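Local structure of putative vitamin-B12 independent methionine synthase family protein (Listeria monocytogenes, 1YPX) at residues 292-302 with 327-336; 228-238 with 260-271. The protein may transfer a methyl group from a methyltetrahydrofolate to homocysteine without cobalamin, probably with the help of zinc. All coordinates share one frame; numbering follows the deposited sequence.

Contact 1 (292-302 with 327-336)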
loop_
_atom_site.group_PDB
_atom_site.type_symbol
_atom_site.label_atom_id
_atom_site.label_comp_id
_atom_site.label_asym_id
_atom_site.label_seq_id
_atom_site.Cartn_x
_atom_site.Cartn_y
_atom_site.Cartn_z
ATOM N N LEU A 292 13.962 7.926 -6.457
ATOM C CA LEU A 292 13.000 6.833 -6.500
ATOM C C LEU A 292 13.515 5.646 -5.690
ATOM O O LEU A 292 14.205 4.764 -6.218
ATOM C CB LEU A 292 12.737 6.386 -7.936
ATOM C CG LEU A 292 11.888 5.110 -8.041
ATOM C CD1 LEU A 292 10.524 5.375 -7.427
ATOM C CD2 LEU A 292 11.753 4.666 -9.488
ATOM N N LYS A 293 13.178 5.626 -4.407
ATOM C CA LYS A 293 13.619 4.552 -3.528
ATOM C C LYS A 293 12.714 3.339 -3.653
ATOM O O LYS A 293 11.495 3.474 -3.680
ATOM C CB LYS A 293 13.667 5.048 -2.080
ATOM C CG LYS A 293 12.411 5.772 -1.628
ATOM C CD LYS A 293 12.672 6.670 -0.418
ATOM C CE LYS A 293 13.507 7.902 -0.775
ATOM N NZ LYS A 293 12.830 8.811 -1.739
ATOM N N ILE A 294 13.314 2.155 -3.756
ATOM C CA ILE A 294 12.527 0.931 -3.884
ATOM C C ILE A 294 12.749 0.001 -2.686
ATOM O O ILE A 294 13.857 -0.459 -2.411
ATOM C CB ILE A 294 12.844 0.157 -5.217
ATOM C CG1 ILE A 294 14.167 -0.566 -5.109
ATOM C CG2 ILE A 294 12.875 1.095 -6.414
ATOM C CD1 ILE A 294 13.967 -2.024 -4.891
ATOM N N VAL A 295 11.682 -0.253 -1.952
ATOM C CA VAL A 295 11.765 -1.123 -0.802
ATOM C C VAL A 295 11.795 -2.563 -1.289
ATOM O O VAL A 295 11.012 -2.947 -2.164
ATOM C CB VAL A 295 10.557 -0.885 0.107
ATOM C CG1 VAL A 295 10.689 -1.675 1.402
ATOM C CG2 VAL A 295 10.431 0.607 0.368
ATOM N N LEU A 296 12.716 -3.343 -0.725
ATOM C CA LEU A 296 12.910 -4.756 -1.063
ATOM C C LEU A 296 12.252 -5.634 0.005
ATOM O O LEU A 296 12.695 -5.661 1.155
ATOM C CB LEU A 296 14.418 -5.069 -1.129
ATOM C CG LEU A 296 15.294 -4.302 -2.137
ATOM C CD1 LEU A 296 16.762 -4.403 -1.738
ATOM C CD2 LEU A 296 15.077 -4.859 -3.534
ATOM N N GLY A 297 11.197 -6.347 -0.373
ATOM C CA GLY A 297 10.507 -7.198 0.579
ATOM C C GLY A 297 11.157 -8.556 0.642
ATOM O O GLY A 297 10.635 -9.530 0.095
ATOM N N LEU A 298 12.301 -8.624 1.318
ATOM C CA LEU A 298 13.060 -9.867 1.438
ATOM C C LEU A 298 12.731 -10.699 2.669
ATOM O O LEU A 298 13.283 -11.783 2.837
ATOM C CB LEU A 298 14.557 -9.555 1.438
ATOM C CG LEU A 298 15.005 -8.545 0.382
ATOM C CD1 LEU A 298 16.521 -8.380 0.431
ATOM C CD2 LEU A 298 14.562 -9.020 -0.988
ATOM N N ILE A 299 11.850 -10.203 3.533
ATOM C CA ILE A 299 11.491 -10.947 4.747
ATOM C C ILE A 299 10.145 -11.664 4.593
ATOM O O ILE A 299 9.103 -11.017 4.479
ATOM C CB ILE A 299 11.444 -10.009 6.009
ATOM C CG1 ILE A 299 12.862 -9.694 6.524
ATOM C CG2 ILE A 299 10.708 -10.697 7.153
ATOM C CD1 ILE A 299 13.806 -9.062 5.518
ATOM N N THR A 300 10.176 -12.998 4.584
ATOM C CA THR A 300 8.960 -13.806 4.450
ATOM C C THR A 300 7.984 -13.419 5.548
ATOM O O THR A 300 8.306 -13.497 6.732
ATOM C CB THR A 300 9.252 -15.328 4.573
ATOM O OG1 THR A 300 9.856 -15.601 5.843
ATOM C CG2 THR A 300 10.185 -15.791 3.462
ATOM N N SER A 301 6.792 -13.008 5.143
ATOM C CA SER A 301 5.766 -12.586 6.082
ATOM C C SER A 301 4.625 -13.589 6.199
ATOM O O SER A 301 3.574 -13.292 6.780
ATOM C CB SER A 301 5.217 -11.226 5.651
ATOM O OG SER A 301 4.801 -11.259 4.295
ATOM N N LYS A 302 4.835 -14.776 5.635
ATOM C CA LYS A 302 3.829 -15.829 5.673
ATOM C C LYS A 302 4.319 -17.070 6.404
ATOM O O LYS A 302 3.627 -17.595 7.278
ATOM C CB LYS A 302 3.393 -16.210 4.254
ATOM C CG LYS A 302 2.602 -15.125 3.535
ATOM C CD LYS A 302 1.919 -15.657 2.275
ATOM C CE LYS A 302 2.921 -16.190 1.258
ATOM N NZ LYS A 302 2.242 -16.574 -0.009
ATOM N N GLN A 327 19.557 4.522 -1.891
ATOM C CA GLN A 327 18.140 4.614 -2.172
ATOM C C GLN A 327 17.407 3.286 -2.161
ATOM O O GLN A 327 16.507 3.069 -2.959
ATOM C CB GLN A 327 17.915 5.331 -3.508
ATOM C CG GLN A 327 18.884 4.923 -4.609
ATOM C CD GLN A 327 18.637 5.667 -5.904
ATOM O OE1 GLN A 327 17.561 5.564 -6.493
ATOM N NE2 GLN A 327 19.630 6.425 -6.352
ATOM N N LEU A 328 17.783 2.395 -1.255
ATOM C CA LEU A 328 17.100 1.114 -1.162
ATOM C C LEU A 328 16.578 0.947 0.262
ATOM O O LEU A 328 17.155 1.473 1.224
ATOM C CB LEU A 328 18.047 -0.040 -1.549
ATOM C CG LEU A 328 18.537 -0.125 -3.009
ATOM C CD1 LEU A 328 19.452 -1.332 -3.201
ATOM C CD2 LEU A 328 17.343 -0.231 -3.947
ATOM N N ARG A 329 15.460 0.242 0.384
ATOM C CA ARG A 329 14.836 0.001 1.683
ATOM C C ARG A 329 14.503 -1.473 1.832
ATOM O O ARG A 329 14.462 -2.200 0.853
ATOM C CB ARG A 329 13.561 0.838 1.842
ATOM C CG ARG A 329 13.781 2.285 2.314
ATOM C CD ARG A 329 14.646 3.066 1.372
ATOM N NE ARG A 329 14.861 4.445 1.809
ATOM C CZ ARG A 329 15.963 5.144 1.543
ATOM N NH1 ARG A 329 16.955 4.605 0.856
ATOM N NH2 ARG A 329 16.069 6.394 1.945
ATOM N N LEU A 330 14.272 -1.891 3.068
ATOM C CA LEU A 330 13.967 -3.264 3.398
ATOM C C LEU A 330 12.590 -3.352 4.050
ATOM O O LEU A 330 12.069 -2.363 4.575
ATOM C CB LEU A 330 15.027 -3.769 4.363
ATOM C CG LEU A 330 14.908 -5.209 4.852
ATOM C CD1 LEU A 330 15.038 -6.143 3.677
ATOM C CD2 LEU A 330 15.989 -5.485 5.898
ATOM N N SER A 331 12.002 -4.541 4.024
ATOM C CA SER A 331 10.692 -4.744 4.621
ATOM C C SER A 331 10.336 -6.168 4.384
ATOM O O SER A 331 11.045 -6.874 3.685
ATOM C CB SER A 331 9.640 -3.924 3.905
ATOM O OG SER A 331 9.286 -4.578 2.698
ATOM N N PRO A 332 9.233 -6.621 4.979
ATOM C CA PRO A 332 8.872 -8.018 4.727
ATOM C C PRO A 332 8.197 -8.015 3.344
ATOM O O PRO A 332 7.829 -6.952 2.856
ATOM C CB PRO A 332 7.953 -8.365 5.900
ATOM C CG PRO A 332 7.409 -7.040 6.348
ATOM C CD PRO A 332 8.520 -6.063 6.142
ATOM N N GLN A 333 8.078 -9.177 2.701
ATOM C CA GLN A 333 7.497 -9.275 1.354
ATOM C C GLN A 333 6.110 -8.647 1.137
ATOM O O GLN A 333 5.890 -7.970 0.132
ATOM C CB GLN A 333 7.493 -10.741 0.883
ATOM C CG GLN A 333 6.710 -11.694 1.784
ATOM C CD GLN A 333 6.666 -13.123 1.262
ATOM O OE1 GLN A 333 7.703 -13.736 0.993
ATOM N NE2 GLN A 333 5.458 -13.664 1.128
ATOM N N CYS A 334 5.178 -8.881 2.057
ATOM C CA CYS A 334 3.831 -8.312 1.962
ATOM C C CYS A 334 3.403 -7.887 3.363
ATOM O O CYS A 334 4.218 -7.853 4.292
ATOM C CB CYS A 334 2.822 -9.339 1.409
ATOM S SG CYS A 334 1.167 -8.660 0.950
ATOM N N GLY A 335 2.126 -7.552 3.505
ATOM C CA GLY A 335 1.599 -7.152 4.794
ATOM C C GLY A 335 1.125 -8.397 5.509
ATOM O O GLY A 335 0.580 -9.299 4.883
ATOM N N PHE A 336 1.353 -8.458 6.813
ATOM C CA PHE A 336 0.944 -9.599 7.617
ATOM C C PHE A 336 -0.570 -9.672 7.643
ATOM O O PHE A 336 -1.224 -8.821 8.241
ATOM C CB PHE A 336 1.479 -9.453 9.044
ATOM C CG PHE A 336 2.969 -9.251 9.112
ATOM C CD1 PHE A 336 3.517 -7.973 9.052
ATOM C CD2 PHE A 336 3.831 -10.349 9.173
ATOM C CE1 PHE A 336 4.899 -7.792 9.048
ATOM C CE2 PHE A 336 5.217 -10.181 9.168
ATOM C CZ PHE A 336 5.749 -8.899 9.103
#
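Ile294 and Leu328 lie side by side and point the same way, with Ile294 CG1 3.4 Å from Leu328 CD2. Leu296 follows on the same face of the sheet. Further along, Ile299 meets Leu330 at about a right angle, CD1 to CD1 at 3.7 Å, and Ile299 CG2 rests on Pro332 CB. On the other face, Val295 CG2 touches Arg329 CB, and Val295 CG1 reaches Ser331 CB. Ser301 CB meets Phe336 CE2, 3.7 Å away. Helix 310-322 packs on Leu296 and Leu328, while helix 347-364 packs on Leu330 and Pro332. Strand 293-299, helix 310-322 and strand 328-332 thus form a beta-alpha-beta crossover in the TIM-barrel-like fold. The two strands run parallel, their axes 33° apart. Arg329 is held through both its backbone N and its backbone O: the N donates to Ile294 O, and the O accepts from Leu296 N at 2.6 Å. Gln333 N bonds to Ile299 O at 2.8 Å. At the C-terminal end, Ser301 OG accepts from Cys334 N at 3.3 Å. The Arg329 chain bends at chi2 (60°) and then extends, which takes the guanidinium past Lys293. Lys293 CB lies about 4.0 Å above one face of the Arg329 guanidinium, offset toward the rim, with CD beside it. Arg329 NE bonds to Pro6 O, and NH1 to Leu328 O and Ser326 O; Lys293 NZ turns to Asp291 O.

Contact 2 (228-238 with 260-271)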
loop_
_atom_site.group_PDB
_atom_site.type_symbol
_atom_site.label_atom_id
_atom_site.label_comp_id
_atom_site.label_asym_id
_atom_site.label_seq_id
_atom_site.Cartn_x
_atom_site.Cartn_y
_atom_site.Cartn_z
ATOM N N LYS A 228 0.186 16.142 -6.098
ATOM C CA LYS A 228 0.750 15.616 -4.857
ATOM C C LYS A 228 1.643 16.653 -4.189
ATOM O O LYS A 228 2.643 17.088 -4.764
ATOM C CB LYS A 228 1.572 14.346 -5.147
ATOM C CG LYS A 228 2.006 13.541 -3.911
ATOM C CD LYS A 228 3.462 13.783 -3.477
ATOM C CE LYS A 228 4.471 13.207 -4.480
ATOM N NZ LYS A 228 5.870 13.278 -3.967
ATOM N N PRO A 229 1.285 17.067 -2.966
ATOM C CA PRO A 229 2.052 18.053 -2.205
ATOM C C PRO A 229 3.522 17.650 -2.103
ATOM O O PRO A 229 3.865 16.463 -2.129
ATOM C CB PRO A 229 1.372 18.042 -0.838
ATOM C CG PRO A 229 -0.031 17.737 -1.171
ATOM C CD PRO A 229 0.085 16.653 -2.218
ATOM N N ALA A 230 4.382 18.648 -1.962
ATOM C CA ALA A 230 5.817 18.433 -1.863
ATOM C C ALA A 230 6.266 17.600 -0.652
ATOM O O ALA A 230 7.177 16.779 -0.770
ATOM C CB ALA A 230 6.520 19.781 -1.855
ATOM N N ASP A 231 5.638 17.809 0.504
ATOM C CA ASP A 231 6.011 17.082 1.728
ATOM C C ASP A 231 5.277 15.764 1.945
ATOM O O ASP A 231 5.423 15.134 2.994
ATOM C CB ASP A 231 5.776 17.951 2.962
ATOM C CG ASP A 231 4.328 18.370 3.103
ATOM O OD1 ASP A 231 3.910 18.769 4.217
ATOM O OD2 ASP A 231 3.605 18.308 2.087
HETATM N N MSE A 232 4.467 15.354 0.979
HETATM C CA MSE A 232 3.752 14.102 1.124
HETATM C C MSE A 232 4.448 13.022 0.303
HETATM O O MSE A 232 4.869 13.261 -0.831
HETATM C CB MSE A 232 2.298 14.253 0.681
HETATM C CG MSE A 232 1.478 12.979 0.868
HETATM SE SE MSE A 232 -0.347 13.101 0.190
HETATM C CE MSE A 232 0.101 13.453 -1.639
ATOM N N VAL A 233 4.579 11.835 0.887
ATOM C CA VAL A 233 5.224 10.711 0.211
ATOM C C VAL A 233 4.137 9.748 -0.284
ATOM O O VAL A 233 3.185 9.436 0.431
ATOM C CB VAL A 233 6.200 9.974 1.185
ATOM C CG1 VAL A 233 6.877 8.800 0.484
ATOM C CG2 VAL A 233 7.249 10.940 1.715
ATOM N N ILE A 234 4.261 9.302 -1.526
ATOM C CA ILE A 234 3.294 8.362 -2.057
ATOM C C ILE A 234 4.001 7.140 -2.595
ATOM O O ILE A 234 4.566 7.158 -3.684
ATOM C CB ILE A 234 2.422 8.979 -3.154
ATOM C CG1 ILE A 234 1.504 10.046 -2.520
ATOM C CG2 ILE A 234 1.621 7.869 -3.860
ATOM C CD1 ILE A 234 0.366 10.572 -3.417
ATOM N N THR A 235 3.984 6.077 -1.807
ATOM C CA THR A 235 4.627 4.839 -2.192
ATOM C C THR A 235 3.615 3.914 -2.831
ATOM O O THR A 235 2.399 4.048 -2.636
ATOM C CB THR A 235 5.225 4.110 -0.969
ATOM O OG1 THR A 235 4.204 3.906 0.031
ATOM C CG2 THR A 235 6.385 4.907 -0.400
HETATM N N MSE A 236 4.131 2.950 -3.577
HETATM C CA MSE A 236 3.274 1.996 -4.251
HETATM C C MSE A 236 3.635 0.563 -3.936
HETATM O O MSE A 236 4.773 0.159 -4.111
HETATM C CB MSE A 236 3.370 2.198 -5.758
HETATM C CG MSE A 236 2.436 1.313 -6.558
HETATM SE SE MSE A 236 1.504 2.322 -7.929
HETATM C CE MSE A 236 2.090 1.335 -9.504
ATOM N N HIS A 237 2.669 -0.205 -3.459
ATOM C CA HIS A 237 2.923 -1.610 -3.197
ATOM C C HIS A 237 2.416 -2.425 -4.396
ATOM O O HIS A 237 1.204 -2.517 -4.616
ATOM C CB HIS A 237 2.230 -2.065 -1.908
ATOM C CG HIS A 237 2.345 -3.535 -1.644
ATOM N ND1 HIS A 237 3.532 -4.233 -1.769
ATOM C CD2 HIS A 237 1.416 -4.446 -1.267
ATOM C CE1 HIS A 237 3.326 -5.506 -1.484
ATOM N NE2 HIS A 237 2.050 -5.661 -1.176
ATOM N N ILE A 238 3.358 -2.971 -5.178
ATOM C CA ILE A 238 3.061 -3.818 -6.351
ATOM C C ILE A 238 2.998 -5.235 -5.807
ATOM O O ILE A 238 4.024 -5.903 -5.696
ATOM C CB ILE A 238 4.202 -3.830 -7.416
ATOM C CG1 ILE A 238 4.613 -2.407 -7.802
ATOM C CG2 ILE A 238 3.733 -4.579 -8.666
ATOM C CD1 ILE A 238 3.520 -1.621 -8.484
ATOM N N LEU A 260 6.863 1.142 -14.897
ATOM C CA LEU A 260 6.741 1.205 -13.447
ATOM C C LEU A 260 7.867 1.985 -12.776
ATOM O O LEU A 260 7.623 2.859 -11.947
ATOM C CB LEU A 260 6.682 -0.205 -12.851
ATOM C CG LEU A 260 5.310 -0.696 -12.367
ATOM C CD1 LEU A 260 5.460 -2.018 -11.636
ATOM C CD2 LEU A 260 4.699 0.335 -11.437
ATOM N N PHE A 261 9.107 1.679 -13.120
ATOM C CA PHE A 261 10.209 2.389 -12.493
ATOM C C PHE A 261 10.745 3.533 -13.347
ATOM O O PHE A 261 11.551 4.336 -12.881
ATOM C CB PHE A 261 11.326 1.406 -12.152
ATOM C CG PHE A 261 10.848 0.186 -11.419
ATOM C CD1 PHE A 261 9.988 0.301 -10.333
ATOM C CD2 PHE A 261 11.257 -1.082 -11.820
ATOM C CE1 PHE A 261 9.543 -0.833 -9.658
ATOM C CE2 PHE A 261 10.817 -2.223 -11.152
ATOM C CZ PHE A 261 9.959 -2.099 -10.069
ATOM N N GLY A 262 10.287 3.618 -14.591
ATOM C CA GLY A 262 10.754 4.684 -15.456
ATOM C C GLY A 262 9.730 5.768 -15.739
ATOM O O GLY A 262 10.078 6.943 -15.848
ATOM N N LYS A 263 8.462 5.382 -15.842
ATOM C CA LYS A 263 7.399 6.331 -16.144
ATOM C C LYS A 263 6.547 6.791 -14.956
ATOM O O LYS A 263 6.123 7.947 -14.897
ATOM C CB LYS A 263 6.494 5.737 -17.227
ATOM C CG LYS A 263 7.201 5.461 -18.550
ATOM C CD LYS A 263 6.227 4.971 -19.625
ATOM C CE LYS A 263 6.949 4.639 -20.938
ATOM N NZ LYS A 263 6.057 4.003 -21.955
ATOM N N LEU A 264 6.296 5.884 -14.019
ATOM C CA LEU A 264 5.485 6.176 -12.835
ATOM C C LEU A 264 6.120 7.243 -11.947
ATOM O O LEU A 264 7.256 7.087 -11.509
ATOM C CB LEU A 264 5.297 4.896 -12.025
ATOM C CG LEU A 264 3.884 4.578 -11.569
ATOM C CD1 LEU A 264 3.338 5.757 -10.781
ATOM C CD2 LEU A 264 3.021 4.283 -12.777
ATOM N N ASN A 265 5.379 8.309 -11.657
ATOM C CA ASN A 265 5.894 9.400 -10.825
ATOM C C ASN A 265 5.683 9.200 -9.335
ATOM O O ASN A 265 5.185 10.086 -8.631
ATOM C CB ASN A 265 5.270 10.718 -11.258
ATOM C CG ASN A 265 5.722 11.126 -12.626
ATOM O OD1 ASN A 265 6.920 11.184 -12.888
ATOM N ND2 ASN A 265 4.778 11.407 -13.510
ATOM N N ILE A 266 6.100 8.036 -8.854
ATOM C CA ILE A 266 5.938 7.680 -7.459
ATOM C C ILE A 266 7.250 7.772 -6.667
ATOM O O ILE A 266 8.335 7.624 -7.221
ATOM C CB ILE A 266 5.277 6.279 -7.388
ATOM C CG1 ILE A 266 3.935 6.403 -6.679
ATOM C CG2 ILE A 266 6.166 5.268 -6.715
ATOM C CD1 ILE A 266 3.045 5.207 -6.867
ATOM N N ASP A 267 7.146 8.037 -5.372
ATOM C CA ASP A 267 8.337 8.188 -4.549
ATOM C C ASP A 267 9.078 6.904 -4.222
ATOM O O ASP A 267 10.296 6.851 -4.344
ATOM C CB ASP A 267 7.974 8.917 -3.265
ATOM C CG ASP A 267 7.422 10.289 -3.532
ATOM O OD1 ASP A 267 8.186 11.120 -4.071
ATOM O OD2 ASP A 267 6.231 10.533 -3.220
ATOM N N GLY A 268 8.351 5.880 -3.795
ATOM C CA GLY A 268 8.984 4.628 -3.468
ATOM C C GLY A 268 8.092 3.503 -3.915
ATOM O O GLY A 268 6.904 3.718 -4.158
ATOM N N PHE A 269 8.658 2.303 -4.008
ATOM C CA PHE A 269 7.930 1.098 -4.436
ATOM C C PHE A 269 8.184 -0.089 -3.496
ATOM O O PHE A 269 9.330 -0.425 -3.216
ATOM C CB PHE A 269 8.385 0.681 -5.842
ATOM C CG PHE A 269 7.654 1.361 -6.965
ATOM C CD1 PHE A 269 6.340 1.011 -7.271
ATOM C CD2 PHE A 269 8.297 2.305 -7.759
ATOM C CE1 PHE A 269 5.675 1.589 -8.366
ATOM C CE2 PHE A 269 7.648 2.891 -8.856
ATOM C CZ PHE A 269 6.332 2.529 -9.161
ATOM N N PHE A 270 7.123 -0.725 -3.015
ATOM C CA PHE A 270 7.275 -1.900 -2.162
ATOM C C PHE A 270 7.128 -3.142 -3.038
ATOM O O PHE A 270 6.010 -3.578 -3.362
ATOM C CB PHE A 270 6.240 -1.919 -1.040
ATOM C CG PHE A 270 6.564 -0.979 0.092
ATOM C CD1 PHE A 270 6.435 0.404 -0.073
ATOM C CD2 PHE A 270 6.982 -1.477 1.330
ATOM C CE1 PHE A 270 6.712 1.277 0.983
ATOM C CE2 PHE A 270 7.261 -0.624 2.396
ATOM C CZ PHE A 270 7.125 0.759 2.228
ATOM N N LEU A 271 8.287 -3.681 -3.424
ATOM C CA LEU A 271 8.430 -4.857 -4.287
ATOM C C LEU A 271 8.733 -6.098 -3.472
ATOM O O LEU A 271 9.674 -6.092 -2.683
ATOM C CB LEU A 271 9.592 -4.636 -5.249
ATOM C CG LEU A 271 9.513 -3.379 -6.098
ATOM C CD1 LEU A 271 10.880 -3.047 -6.713
ATOM C CD2 LEU A 271 8.474 -3.624 -7.171
#
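Strands 233-238 and 268-271 run parallel; their axes approach to 4.5 Å and lie 22° apart. Met236 N donates to Gly268 O at 2.9 Å, and Met236 O accepts from Phe270 N. Phe270 O then takes two donors, Ile238 N and His237 ND1, from opposite faces of its carbonyl plane. The bond from His237 ND1 to Phe270 O, 3.0 Å long, restrains the imidazole. Just before strand 268-271 begins, Asp267 reaches across. Its OD2 accepts from Ile234 N through the anti lone pair, at 2.9 Å, and its N bonds to Ile234 O, so Ile234 is held through both N and O. The syn lone pair of OD2 faces Lys228 NZ in a salt bridge. Met236, a selenomethionine, fills the apolar side. Its CG is anti to the backbone N (chi1 -176°) and the chain then bends, bringing CE to Leu260 CD2. Its CB meets Ile266 CD1 and Phe269 CE1. Ile238 CD1 lies 3.7 Å from Leu260 CD1. Ile266 CG2 and Phe261 CE1 lie over opposite faces of the Phe269 ring, each toward the rim. Across the sheet, Thr235 CB sits at the Phe270 ring edge, while Thr235 OG1 bonds to Gln185. These are neighbouring strands of a TIM-barrel-like sheet, with His237 at a possible metal site.

Overall arrangement
From the N terminus, contact 2 comes first. It closes the loop from strand 233-238, through helix 258-261, to strand 268-272. Contact 1 opens only after it ends, and closes the loop that holds helix 310-322. The two are therefore in series and neither nest nor cross. They join where strand 268-272 pairs with strand 293-299: Phe269 O and Leu271 O probably accept hydrogen bonds from Val295 N and Gly297 N. Four consecutive strands are thus tied side by side. The centres of the contacts lie about 14 Å apart. His237 of contact 2 and Cys334 of contact 1 may, with Cys239, face one vacant metal position, consistent with the zinc binding assigned to the family.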